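Long-range contacts in putative lipoprotein (PDB 4Q1Z), which is a putative lipoprotein of unknown function from Bacteroides thetaiotaomicron, built from two domains and belonging to the DUF4876 family: residues F110-Y115 and D129-I134; I147-L152 and P255-S260; S219-E224 and P384-N389. One frame throughout, in Å; residues are numbered along the deposited sequence.

Interaction 1: F110-Y115 and D129-I134; sequences FKEIYY and DQFYEI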
loop_
_atom_site.group_PDB
_atom_site.type_symbol
_atom_site.label_atom_id
_atom_site.label_comp_id
_atom_site.label_asym_id
_atom_site.label_seq_id
_atom_site.Cartn_x
_atom_site.Cartn_y
_atom_site.Cartn_z
ATOM N N PHE A 110 -0.535 1.375 1.493
ATOM C CA PHE A 110 -0.193 2.042 2.761
ATOM C C PHE A 110 -0.766 1.176 3.865
ATOM O O PHE A 110 -1.991 1.075 3.982
ATOM C CB PHE A 110 -0.796 3.466 2.806
ATOM C CG PHE A 110 0.000 4.550 2.107
ATOM C CD1 PHE A 110 1.196 5.024 2.651
ATOM C CD2 PHE A 110 -0.481 5.152 0.947
ATOM C CE1 PHE A 110 1.922 6.037 2.011
ATOM C CE2 PHE A 110 0.245 6.159 0.308
ATOM C CZ PHE A 110 1.444 6.593 0.839
ATOM N N LYS A 111 0.083 0.486 4.615
ATOM C CA LYS A 111 -0.369 -0.437 5.673
ATOM C C LYS A 111 -0.674 0.299 7.022
ATOM O O LYS A 111 -1.659 0.002 7.709
ATOM C CB LYS A 111 0.708 -1.525 5.872
ATOM C CG LYS A 111 0.316 -2.659 6.789
ATOM C CD LYS A 111 1.436 -3.683 6.864
ATOM C CE LYS A 111 1.461 -4.419 8.173
ATOM N NZ LYS A 111 1.695 -3.509 9.313
ATOM N N GLU A 112 0.234 1.195 7.418
ATOM C CA GLU A 112 0.171 1.943 8.661
ATOM C C GLU A 112 0.789 3.290 8.416
ATOM O O GLU A 112 1.814 3.356 7.727
ATOM C CB GLU A 112 0.914 1.175 9.780
ATOM C CG GLU A 112 0.900 1.862 11.146
ATOM C CD GLU A 112 0.481 1.000 12.325
ATOM O OE1 GLU A 112 0.340 -0.233 12.155
ATOM O OE2 GLU A 112 0.266 1.570 13.419
ATOM N N ILE A 113 0.161 4.366 8.966
ATOM C CA ILE A 113 0.619 5.757 8.862
ATOM C C ILE A 113 0.495 6.464 10.233
ATOM O O ILE A 113 -0.560 6.399 10.878
ATOM C CB ILE A 113 -0.153 6.553 7.736
ATOM C CG1 ILE A 113 -0.086 5.838 6.352
ATOM C CG2 ILE A 113 0.352 8.008 7.644
ATOM C CD1 ILE A 113 -1.027 6.392 5.235
ATOM N N TYR A 114 1.576 7.151 10.664
ATOM C CA TYR A 114 1.585 7.928 11.903
ATOM C C TYR A 114 2.078 9.326 11.562
ATOM O O TYR A 114 3.176 9.463 11.039
ATOM C CB TYR A 114 2.411 7.226 12.976
ATOM C CG TYR A 114 2.681 8.048 14.218
ATOM C CD1 TYR A 114 1.641 8.677 14.910
ATOM C CD2 TYR A 114 3.961 8.130 14.754
ATOM C CE1 TYR A 114 1.882 9.395 16.080
ATOM C CE2 TYR A 114 4.212 8.857 15.908
ATOM C CZ TYR A 114 3.175 9.500 16.559
ATOM O OH TYR A 114 3.443 10.215 17.697
ATOM N N TYR A 115 1.235 10.358 11.789
ATOM C CA TYR A 115 1.504 11.743 11.353
ATOM C C TYR A 115 1.260 12.883 12.366
ATOM O O TYR A 115 1.691 14.010 12.093
ATOM C CB TYR A 115 0.596 12.059 10.131
ATOM C CG TYR A 115 -0.901 11.921 10.384
ATOM C CD1 TYR A 115 -1.620 12.939 11.012
ATOM C CD2 TYR A 115 -1.606 10.799 9.945
ATOM C CE1 TYR A 115 -2.979 12.801 11.286
ATOM C CE2 TYR A 115 -2.975 10.667 10.183
ATOM C CZ TYR A 115 -3.661 11.680 10.845
ATOM O OH TYR A 115 -5.013 11.588 11.088
ATOM N N ASP A 129 8.442 12.096 14.709
ATOM C CA ASP A 129 8.236 10.644 14.769
ATOM C C ASP A 129 7.369 10.101 13.573
ATOM O O ASP A 129 7.141 8.894 13.498
ATOM C CB ASP A 129 7.653 10.219 16.139
ATOM C CG ASP A 129 6.470 11.022 16.654
ATOM O OD1 ASP A 129 5.929 11.864 15.885
ATOM O OD2 ASP A 129 6.020 10.748 17.789
ATOM N N GLN A 130 6.955 10.980 12.632
ATOM C CA GLN A 130 6.146 10.634 11.450
ATOM C C GLN A 130 6.741 9.463 10.636
ATOM O O GLN A 130 7.946 9.442 10.386
ATOM C CB GLN A 130 5.989 11.850 10.506
ATOM C CG GLN A 130 5.190 13.007 11.082
ATOM C CD GLN A 130 4.839 14.063 10.043
ATOM O OE1 GLN A 130 5.643 14.444 9.177
ATOM N NE2 GLN A 130 3.633 14.605 10.148
ATOM N N PHE A 131 5.901 8.508 10.221
ATOM C CA PHE A 131 6.315 7.375 9.397
ATOM C C PHE A 131 5.126 6.852 8.564
ATOM O O PHE A 131 3.958 7.080 8.899
ATOM C CB PHE A 131 6.988 6.243 10.219
ATOM C CG PHE A 131 6.061 5.295 10.948
ATOM C CD1 PHE A 131 5.589 4.139 10.326
ATOM C CD2 PHE A 131 5.643 5.565 12.250
ATOM C CE1 PHE A 131 4.730 3.259 11.001
ATOM C CE2 PHE A 131 4.797 4.679 12.928
ATOM C CZ PHE A 131 4.361 3.523 12.302
ATOM N N TYR A 132 5.465 6.150 7.466
ATOM C CA TYR A 132 4.608 5.578 6.422
ATOM C C TYR A 132 5.092 4.187 6.141
ATOM O O TYR A 132 6.250 4.022 5.769
ATOM C CB TYR A 132 4.708 6.438 5.118
ATOM C CG TYR A 132 4.596 7.927 5.369
ATOM C CD1 TYR A 132 5.728 8.695 5.639
ATOM C CD2 TYR A 132 3.354 8.550 5.424
ATOM C CE1 TYR A 132 5.626 10.048 5.942
ATOM C CE2 TYR A 132 3.241 9.901 5.739
ATOM C CZ TYR A 132 4.382 10.652 5.976
ATOM O OH TYR A 132 4.282 11.997 6.247
ATOM N N GLU A 133 4.255 3.185 6.387
ATOM C CA GLU A 133 4.621 1.797 6.159
ATOM C C GLU A 133 3.831 1.281 4.960
ATOM O O GLU A 133 2.612 1.313 4.956
ATOM C CB GLU A 133 4.421 0.958 7.415
ATOM C CG GLU A 133 4.802 -0.499 7.243
ATOM C CD GLU A 133 4.761 -1.354 8.497
ATOM O OE1 GLU A 133 4.876 -0.797 9.613
ATOM O OE2 GLU A 133 4.605 -2.588 8.356
ATOM N N ILE A 134 4.573 0.871 3.929
ATOM C CA ILE A 134 4.193 0.352 2.610
ATOM C C ILE A 134 4.321 -1.168 2.669
ATOM O O ILE A 134 5.314 -1.653 3.186
ATOM C CB ILE A 134 5.169 1.044 1.591
ATOM C CG1 ILE A 134 4.779 2.486 1.348
ATOM C CG2 ILE A 134 5.409 0.295 0.290
ATOM C CD1 ILE A 134 3.288 2.648 1.185
HETATM O O HOH W 1 2.555 -1.637 10.968
#

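Interaction 2: I147-L152 and P255-S260; sequences IYFANL and PQYLTS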
loop_
_atom_site.group_PDB
_atom_site.type_symbol
_atom_site.label_atom_id
_atom_site.label_comp_id
_atom_site.label_asym_id
_atom_site.label_seq_id
_atom_site.Cartn_x
_atom_site.Cartn_y
_atom_site.Cartn_z
ATOM N N ILE A 147 9.691 4.313 -7.635
ATOM C CA ILE A 147 8.285 4.554 -7.319
ATOM C C ILE A 147 8.272 5.883 -6.566
ATOM O O ILE A 147 9.213 6.178 -5.817
ATOM C CB ILE A 147 7.637 3.376 -6.543
ATOM C CG1 ILE A 147 7.300 2.219 -7.509
ATOM C CG2 ILE A 147 6.371 3.819 -5.784
ATOM C CD1 ILE A 147 6.882 0.972 -6.865
ATOM N N TYR A 148 7.247 6.712 -6.827
ATOM C CA TYR A 148 7.113 8.033 -6.239
ATOM C C TYR A 148 6.228 8.043 -5.024
ATOM O O TYR A 148 5.331 7.217 -4.899
ATOM C CB TYR A 148 6.528 8.985 -7.271
ATOM C CG TYR A 148 7.435 9.250 -8.443
ATOM C CD1 TYR A 148 7.402 8.437 -9.571
ATOM C CD2 TYR A 148 8.335 10.313 -8.427
ATOM C CE1 TYR A 148 8.249 8.666 -10.649
ATOM C CE2 TYR A 148 9.196 10.545 -9.494
ATOM C CZ TYR A 148 9.144 9.724 -10.609
ATOM O OH TYR A 148 9.994 9.942 -11.670
ATOM N N PHE A 149 6.470 9.026 -4.151
ATOM C CA PHE A 149 5.739 9.354 -2.938
ATOM C C PHE A 149 5.455 10.823 -2.963
ATOM O O PHE A 149 6.390 11.604 -3.128
ATOM C CB PHE A 149 6.558 8.993 -1.670
ATOM C CG PHE A 149 5.850 9.304 -0.373
ATOM C CD1 PHE A 149 5.713 10.625 0.072
ATOM C CD2 PHE A 149 5.336 8.281 0.419
ATOM C CE1 PHE A 149 4.996 10.925 1.233
ATOM C CE2 PHE A 149 4.666 8.574 1.617
ATOM C CZ PHE A 149 4.495 9.897 2.011
ATOM N N ALA A 150 4.194 11.212 -2.721
ATOM C CA ALA A 150 3.798 12.607 -2.640
ATOM C C ALA A 150 2.706 12.850 -1.582
ATOM O O ALA A 150 1.912 11.955 -1.260
ATOM C CB ALA A 150 3.298 13.092 -4.008
ATOM N N ASN A 151 2.682 14.088 -1.056
ATOM C CA ASN A 151 1.607 14.613 -0.219
ATOM C C ASN A 151 0.880 15.625 -1.106
ATOM O O ASN A 151 1.508 16.271 -1.949
ATOM C CB ASN A 151 2.084 15.198 1.126
ATOM C CG ASN A 151 2.813 16.510 1.043
ATOM O OD1 ASN A 151 3.949 16.570 0.608
ATOM N ND2 ASN A 151 2.178 17.589 1.475
ATOM N N LEU A 152 -0.429 15.689 -1.009
ATOM C CA LEU A 152 -1.176 16.577 -1.895
ATOM C C LEU A 152 -1.487 17.891 -1.221
ATOM O O LEU A 152 -1.456 17.981 0.000
ATOM C CB LEU A 152 -2.504 15.927 -2.413
ATOM C CG LEU A 152 -2.519 14.459 -2.881
ATOM C CD1 LEU A 152 -3.874 14.104 -3.342
ATOM C CD2 LEU A 152 -1.544 14.201 -4.031
ATOM N N PRO A 255 13.357 22.700 6.629
ATOM C CA PRO A 255 14.343 21.777 7.252
ATOM C C PRO A 255 13.919 20.306 7.392
ATOM O O PRO A 255 14.799 19.449 7.439
ATOM C CB PRO A 255 14.580 22.375 8.644
ATOM C CG PRO A 255 13.532 23.406 8.847
ATOM C CD PRO A 255 12.642 23.499 7.647
ATOM N N GLN A 256 12.607 20.010 7.516
ATOM C CA GLN A 256 12.064 18.635 7.666
ATOM C C GLN A 256 10.949 18.491 6.740
ATOM O O GLN A 256 10.362 19.492 6.362
ATOM C CB GLN A 256 11.510 18.286 9.086
ATOM C CG GLN A 256 12.071 19.011 10.284
ATOM C CD GLN A 256 11.621 20.425 10.504
ATOM O OE1 GLN A 256 10.506 20.825 10.149
ATOM N NE2 GLN A 256 12.501 21.205 11.141
ATOM N N TYR A 257 10.589 17.230 6.426
ATOM C CA TYR A 257 9.455 16.907 5.609
ATOM C C TYR A 257 8.357 16.625 6.594
ATOM O O TYR A 257 8.130 15.482 7.021
ATOM C CB TYR A 257 9.761 15.748 4.636
ATOM C CG TYR A 257 8.580 15.391 3.750
ATOM C CD1 TYR A 257 7.853 16.383 3.087
ATOM C CD2 TYR A 257 8.182 14.068 3.586
ATOM C CE1 TYR A 257 6.742 16.067 2.310
ATOM C CE2 TYR A 257 7.096 13.737 2.781
ATOM C CZ TYR A 257 6.376 14.742 2.148
ATOM O OH TYR A 257 5.303 14.436 1.362
ATOM N N LEU A 258 7.717 17.708 7.039
ATOM C CA LEU A 258 6.630 17.603 7.993
ATOM C C LEU A 258 5.324 17.723 7.248
ATOM O O LEU A 258 4.974 18.812 6.797
ATOM C CB LEU A 258 6.755 18.658 9.127
ATOM C CG LEU A 258 5.590 18.762 10.122
ATOM C CD1 LEU A 258 5.479 17.529 11.009
ATOM C CD2 LEU A 258 5.694 19.995 10.935
ATOM N N THR A 259 4.606 16.604 7.104
ATOM C CA THR A 259 3.261 16.596 6.531
ATOM C C THR A 259 2.295 17.095 7.670
ATOM O O THR A 259 2.676 17.112 8.835
ATOM C CB THR A 259 2.929 15.230 5.889
ATOM O OG1 THR A 259 2.873 14.180 6.857
ATOM C CG2 THR A 259 3.900 14.858 4.782
ATOM N N SER A 260 1.098 17.582 7.324
ATOM C CA SER A 260 0.114 18.116 8.282
ATOM C C SER A 260 -0.124 17.184 9.490
ATOM O O SER A 260 -0.491 16.013 9.312
ATOM C CB SER A 260 -1.212 18.386 7.576
ATOM O OG SER A 260 -1.994 19.327 8.286
#

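Interaction 3: S219-E224 and P384-N389; sequences SSSEFE and PVMRRN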
loop_
_atom_site.group_PDB
_atom_site.type_symbol
_atom_site.label_atom_id
_atom_site.label_comp_id
_atom_site.label_asym_id
_atom_site.label_seq_id
_atom_site.Cartn_x
_atom_site.Cartn_y
_atom_site.Cartn_z
ATOM N N SER A 219 14.536 4.010 14.131
ATOM C CA SER A 219 15.901 3.740 13.655
ATOM C C SER A 219 15.987 2.614 12.624
ATOM O O SER A 219 16.835 2.716 11.737
ATOM C CB SER A 219 16.873 3.481 14.812
ATOM O OG SER A 219 16.523 2.350 15.594
ATOM N N SER A 220 15.118 1.570 12.711
ATOM C CA SER A 220 15.163 0.417 11.789
ATOM C C SER A 220 14.358 0.634 10.500
ATOM O O SER A 220 14.227 -0.303 9.705
ATOM C CB SER A 220 14.710 -0.867 12.477
ATOM O OG SER A 220 13.345 -0.777 12.845
ATOM N N SER A 221 13.860 1.863 10.265
ATOM C CA SER A 221 13.154 2.226 9.022
ATOM C C SER A 221 14.079 1.969 7.852
ATOM O O SER A 221 15.267 2.261 7.956
ATOM C CB SER A 221 12.743 3.701 9.041
ATOM O OG SER A 221 11.803 4.021 10.053
ATOM N N GLU A 222 13.559 1.402 6.760
ATOM C CA GLU A 222 14.333 1.117 5.544
ATOM C C GLU A 222 14.786 2.420 4.902
ATOM O O GLU A 222 15.953 2.566 4.533
ATOM C CB GLU A 222 13.477 0.302 4.549
ATOM C CG GLU A 222 13.267 -1.159 4.932
ATOM C CD GLU A 222 12.323 -1.423 6.086
ATOM O OE1 GLU A 222 11.296 -0.718 6.206
ATOM O OE2 GLU A 222 12.598 -2.369 6.853
ATOM N N PHE A 223 13.859 3.381 4.809
ATOM C CA PHE A 223 14.078 4.687 4.194
ATOM C C PHE A 223 13.736 5.843 5.127
ATOM O O PHE A 223 13.082 5.659 6.154
ATOM C CB PHE A 223 13.271 4.817 2.882
ATOM C CG PHE A 223 13.941 4.129 1.722
ATOM C CD1 PHE A 223 13.790 2.764 1.522
ATOM C CD2 PHE A 223 14.805 4.827 0.889
ATOM C CE1 PHE A 223 14.469 2.114 0.490
ATOM C CE2 PHE A 223 15.498 4.176 -0.124
ATOM C CZ PHE A 223 15.313 2.828 -0.332
ATOM N N GLU A 224 14.229 7.035 4.771
ATOM C CA GLU A 224 13.958 8.281 5.464
ATOM C C GLU A 224 13.971 9.433 4.495
ATOM O O GLU A 224 14.619 9.352 3.468
ATOM C CB GLU A 224 14.922 8.531 6.617
ATOM C CG GLU A 224 16.368 8.746 6.226
ATOM C CD GLU A 224 17.214 9.261 7.361
ATOM O OE1 GLU A 224 16.644 9.643 8.406
ATOM O OE2 GLU A 224 18.455 9.267 7.213
ATOM N N PRO A 384 0.621 3.692 17.399
ATOM C CA PRO A 384 1.479 3.307 16.259
ATOM C C PRO A 384 2.403 2.149 16.571
ATOM O O PRO A 384 2.948 2.065 17.675
ATOM C CB PRO A 384 2.259 4.587 15.964
ATOM C CG PRO A 384 1.350 5.651 16.431
ATOM C CD PRO A 384 0.782 5.127 17.696
ATOM N N VAL A 385 2.481 1.206 15.618
ATOM C CA VAL A 385 3.341 0.018 15.681
ATOM C C VAL A 385 4.039 -0.118 14.340
ATOM O O VAL A 385 3.400 0.062 13.306
ATOM C CB VAL A 385 2.574 -1.285 16.080
ATOM C CG1 VAL A 385 3.449 -2.527 15.915
ATOM C CG2 VAL A 385 2.046 -1.206 17.517
HETATM N N MSE A 386 5.352 -0.424 14.355
HETATM C CA MSE A 386 6.127 -0.679 13.136
HETATM C C MSE A 386 6.180 -2.187 12.866
HETATM O O MSE A 386 6.548 -2.958 13.767
HETATM C CB MSE A 386 7.529 -0.099 13.245
HETATM C CG MSE A 386 7.607 1.340 12.779
HETATM SE SE MSE A 386 9.230 2.131 13.436
HETATM C CE MSE A 386 10.573 1.365 12.284
ATOM N N ARG A 387 5.799 -2.604 11.628
ATOM C CA ARG A 387 5.761 -3.997 11.175
ATOM C C ARG A 387 4.726 -4.794 12.021
ATOM O O ARG A 387 4.988 -5.905 12.491
ATOM C CB ARG A 387 7.173 -4.640 11.186
ATOM C CG ARG A 387 8.131 -4.017 10.167
ATOM C CD ARG A 387 9.544 -4.543 10.292
ATOM N NE ARG A 387 10.487 -3.655 9.615
ATOM C CZ ARG A 387 11.303 -2.803 10.226
ATOM N NH1 ARG A 387 11.353 -2.757 11.549
ATOM N NH2 ARG A 387 12.104 -2.016 9.518
ATOM N N ARG A 388 3.531 -4.206 12.196
ATOM C CA ARG A 388 2.419 -4.819 12.923
ATOM C C ARG A 388 1.961 -6.078 12.172
ATOM O O ARG A 388 2.113 -6.139 10.947
ATOM C CB ARG A 388 1.256 -3.810 13.078
ATOM C CG ARG A 388 0.177 -4.231 14.080
ATOM C CD ARG A 388 -1.115 -3.461 13.924
ATOM N NE ARG A 388 -0.926 -2.026 14.131
ATOM C CZ ARG A 388 -1.048 -1.404 15.299
ATOM N NH1 ARG A 388 -1.361 -2.086 16.396
ATOM N NH2 ARG A 388 -0.863 -0.096 15.380
ATOM N N ASN A 389 1.420 -7.079 12.912
ATOM C CA ASN A 389 0.928 -8.376 12.410
ATOM C C ASN A 389 2.001 -9.110 11.605
ATOM O O ASN A 389 1.707 -9.633 10.526
ATOM C CB ASN A 389 -0.358 -8.248 11.557
ATOM C CG ASN A 389 -1.394 -7.292 12.056
ATOM O OD1 ASN A 389 -1.722 -7.246 13.244
ATOM N ND2 ASN A 389 -1.977 -6.545 11.132
HETATM O O HOH W 2 9.434 -3.116 7.145
#

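Interaction 1: F110-Y115 and D129-I134
A classic beta bulge sets Lys111 and Glu112 opposite the single residue Glu133, on antiparallel strands 108-114 and 131-136 of the large mixed sheet. Lys111 N bonds to Glu133 O at 2.7 Å, and Glu112 N gives the same oxygen a weak bond of 3.4 Å. Glu133 N bonds in turn to Glu112 O. Further on, Tyr114 and Phe131 form a hydrogen-bonded pair, with Tyr114 N to Phe131 O almost straight (176° at the hydrogen). On that face Phe131 CE2 lies 3.5 Å from Tyr114 CB, the side chains crossing at about a right angle. Tyr114 OH donates to Asp129 OD2 (2.6 Å) from above the carboxylate plane; Ser118 and Ser214 also bond to OD2. The other face carries Phe110, Ile113, Tyr132 and Ile134. There Ile134 CD1 sits over the Phe110 ring, 3.9 Å from its centre, in a CH-pi contact. Beyond the strand ends, Gln130 NE2 meets a lone pair of Tyr115 O at 2.8 Å. Lys111 has CG anti to the backbone N (chi1 -172°), and its chain runs alongside that of Glu133. Its NZ makes a salt bridge of 3.2 Å to Glu133 OE2, from above the carboxylate plane, and also bonds to Arg388 O. Glu133 OE2 also bonds to Ser195, and Glu112 pairs with Arg388. A water links Glu112 OE1 and Glu133 OE1. If both buried glutamates are charged, Lys111 and Arg388 would probably offset their repulsion.

Interaction 2: I147-L152 and P255-S260
The ring of Tyr257 meets strand 148-152 with its edge: Asn151 OD1 and Phe149 CE1 both lie near its plane. The Phe149 ring is also met at its edge, where Tyr257 OH comes to 3.5 Å from CE1. The two side chains approach at a slant, with Phe149 CE1 3.8 Å from Tyr257 CE2. Other aromatic residues add to the group. Phe225 meets Tyr257 edge-to-face, and Tyr132 meets Phe149 in the same way.

The polar link is one bond. Tyr257 OH donates to Asn151 OD1 at 2.6 Å, with the side chains tip to tip. The hydroxyl comes to the carbonyl from well off its axis, with a C=O...donor angle of 110°, and is tilted out of the carbonyl plane. The amide and ring planes stand 60° apart. With chi1 at 72°, Asn151 CG comes to 3.3 Å from Tyr257 OH. Asn151 ND2 has a weak bond to Glu176. A phenylalanine in place of Tyr257 would probably leave Asn151 OD1 without this donor and its amide freer to turn.

Thr259 CG2 rests 4.1 Å from Asn151 CB, while its OG1 bonds to Tyr132 OH. Phe149 and Asn151 point toward the loop and Ala150 points away, the alternation of a beta strand. This is the packing of a loop on one face of a beta sheet through an aromatic cluster.

Interaction 3: S219-E224 and P384-N389
Arg387 reaches from the loop 384-389 to Ser220 and Glu222, joining that loop to the segment leading into strand 223-224 of the large mixed sheet. Its two terminal nitrogens hold Ser220 together, NH1 at the side chain and NH2 at the backbone. NH1 donates to Ser220 OG at 3.1 Å, close to straight. NH2 donates to Ser220 O at 2.7 Å, from above the carbonyl plane and with more bend (142° at the hydrogen). NH2 also makes a salt bridge to Glu222 OE2, again 2.7 Å, on the syn side of the carboxylate. The Arg387 and Glu222 side chains meet tip to tip, their flat groups turned 86° apart. All three acceptors lie close to the guanidinium plane, so the bonds fix the rotation of the group.

Met386, a selenomethionine, packs its methyl CE against two serine hydroxyls. CE lies 3.5 Å from Ser220 OG and 3.7 Å from Ser221 OG. The chain is bent at the last torsion (chi3 75°), which places CE there. Ser221 OG has its own partners in Ser199 and Gly218.

A second shell surrounds these groups. Glu222 OE1 accepts from Ile197 N, a bond that ties the carboxylate to strand 195-199. Ser220 O has a further donor in Asn397. At the other end of the arginine, Arg387 N bonds to Glu133 OE1 on strand 131-136. The Arg387 chain is extended from CG to NE, which carries the guanidinium across to residues 220-222. The buried Glu222 carboxylate is probably kept charged by this arginine. The third guanidinium nitrogen is engaged as well: Arg387 NE donates to a water at 2.7 Å, and the same water has a weak bond to Glu222 OE1.

All three contacts reach the same large mixed sheet. Interaction 1 lies within it and is wholly buried, two neighbouring strands joined by backbone bonds. Interactions 2 and 3 instead bring loops to it. Interaction 2 is also buried and mainly aromatic, with one side-chain bond. Interaction 3 is partly buried and rests on charge. Interaction 1 touches both others. Thr259 of interaction 2 meets the face that carries Tyr132, and Gln130 beyond the strand end bonds to it too. On the other face Glu112 and Glu133 bond to Arg388 and Arg387 of interaction 3. Interactions 2 and 3 do not touch; their centres are about 17 Å apart.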